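Local coordinates for murein peptide amidase A (PDB 5HXD), which hydrolyses the gamma-D-glutamyl-diaminopimelate amide bond of murein tripeptide as a zinc-dependent amidase of the M14 carboxypeptidase family, at the interface of chains A and B. Sequence-based numbering; all coordinates share one arbitrary frame. Chains: chain A/B, Protein MpaA.

The interface of chains A and B. Residues chain A 51, 53, 87-88; chain B 57, 60, 64, 216.
The hydroxyl OG of B:Ser60 faces the backbone carbonyl of A:Gly87 across the dimer interface and is gripped from its own chain by B:Arg64. B:Arg64 reaches it side-on with two nitrogens, NH2 at 2.6 Å and NE at 3.0 Å from B:Ser60 OG, both bonds lying close to the guanidinium plane. The same OG of B:Ser60, swung away from its own backbone N (chi1 169°), lies 3.4 Å from A:Gly87 O, a weak hydrogen bond across the interface. The double grip fixes the rotation of the guanidinium of B:Arg64, and one of its faces takes the methyl CD1 of A:Leu88, 3.3 Å above the plane and displaced toward the rim near NE. A bend at chi3 (-71°) turns the arginine's end back toward the serine.

Beside this polar group, B:Val57 points its two methyls into chain A. CG2 of B:Val57 packs on CB of A:Asp51 at 3.8 Å and on CA of A:Gly87 at 3.9 Å, and it also borders the amide oxygen OD1 of A:Asn53. B:Ser216 lies more loosely against the carbonyl of A:Asp51.

The enzyme is a homodimer, and this patch recurs with the chains exchanged. Helix 54-63 of chain B, with the start of helix 216-222, meets chain A at the loop leading into helix 53-65 and the turn after helix 81-85. The centre of the patch lies about 15 Å from A:Glu210, the catalytic glutamate; A:Asp51 and A:Asn53 flank A:Glu52, the zinc-binding glutamate of the family's HXXE motif.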
loop_
_atom_site.group_PDB
_atom_site.type_symbol
_atom_site.label_atom_id
_atom_site.label_comp_id
_atom_site.label_asym_id
_atom_site.label_seq_id
_atom_site.Cartn_x
_atom_site.Cartn_y
_atom_site.Cartn_z
ATOM N N ASP A 51 -1.624 -1.066 -5.971
ATOM C CA ASP A 51 -2.552 -1.883 -5.172
ATOM C C ASP A 51 -2.007 -3.288 -4.806
ATOM O O ASP A 51 -2.650 -4.011 -4.039
ATOM C CB ASP A 51 -3.896 -2.018 -5.891
ATOM C CG ASP A 51 -3.761 -2.597 -7.275
ATOM O OD1 ASP A 51 -2.648 -2.546 -7.811
ATOM O OD2 ASP A 51 -4.758 -3.084 -7.849
ATOM N N ASN A 53 -0.027 -4.654 -2.671
ATOM C CA ASN A 53 0.438 -4.333 -1.334
ATOM C C ASN A 53 1.059 -5.440 -0.472
ATOM O O ASN A 53 1.955 -5.193 0.343
ATOM C CB ASN A 53 -0.809 -3.760 -0.647
ATOM C CG ASN A 53 -1.035 -2.328 -1.006
ATOM O OD1 ASN A 53 -1.911 -1.707 -0.453
ATOM N ND2 ASN A 53 -0.074 -1.732 -1.732
ATOM N N GLY A 87 -3.845 3.662 -3.569
ATOM C CA GLY A 87 -4.495 2.358 -3.698
ATOM C C GLY A 87 -4.835 1.981 -5.136
ATOM O O GLY A 87 -5.716 1.163 -5.421
ATOM N N LEU A 88 -4.089 2.592 -6.041
ATOM C CA LEU A 88 -4.294 2.492 -7.464
ATOM C C LEU A 88 -3.233 1.550 -8.061
ATOM O O LEU A 88 -2.176 1.376 -7.484
ATOM C CB LEU A 88 -4.204 3.895 -8.056
ATOM C CG LEU A 88 -4.675 4.256 -9.449
ATOM C CD1 LEU A 88 -6.178 4.196 -9.514
ATOM C CD2 LEU A 88 -4.198 5.656 -9.734
ATOM N N VAL B 57 -7.055 0.313 -0.543
ATOM C CA VAL B 57 -7.401 -0.092 -1.906
ATOM C C VAL B 57 -8.914 -0.167 -2.105
ATOM O O VAL B 57 -9.426 0.288 -3.132
ATOM C CB VAL B 57 -6.732 -1.449 -2.274
ATOM C CG1 VAL B 57 -7.309 -2.024 -3.556
ATOM C CG2 VAL B 57 -5.243 -1.253 -2.415
ATOM N N SER B 60 -10.236 3.393 -2.322
ATOM C CA SER B 60 -9.826 3.876 -3.644
ATOM C C SER B 60 -10.737 3.354 -4.738
ATOM O O SER B 60 -11.174 4.116 -5.594
ATOM C CB SER B 60 -8.371 3.458 -3.959
ATOM O OG SER B 60 -8.021 3.692 -5.326
ATOM N N ARG B 64 -13.578 5.217 -7.084
ATOM C CA ARG B 64 -13.459 5.131 -8.538
ATOM C C ARG B 64 -14.618 4.358 -9.157
ATOM O O ARG B 64 -14.666 4.193 -10.374
ATOM C CB ARG B 64 -12.113 4.485 -8.933
ATOM C CG ARG B 64 -10.943 5.468 -8.884
ATOM C CD ARG B 64 -9.612 4.833 -9.198
ATOM N NE ARG B 64 -9.187 3.954 -8.121
ATOM C CZ ARG B 64 -9.022 2.648 -8.253
ATOM N NH1 ARG B 64 -9.213 2.061 -9.427
ATOM N NH2 ARG B 64 -8.654 1.942 -7.204
ATOM N N SER B 216 -6.232 -7.432 -0.730
ATOM C CA SER B 216 -6.799 -6.344 -1.506
ATOM C C SER B 216 -7.680 -6.920 -2.597
ATOM O O SER B 216 -8.667 -6.290 -3.000
ATOM C CB SER B 216 -5.710 -5.462 -2.123
ATOM O OG SER B 216 -5.125 -4.632 -1.137
#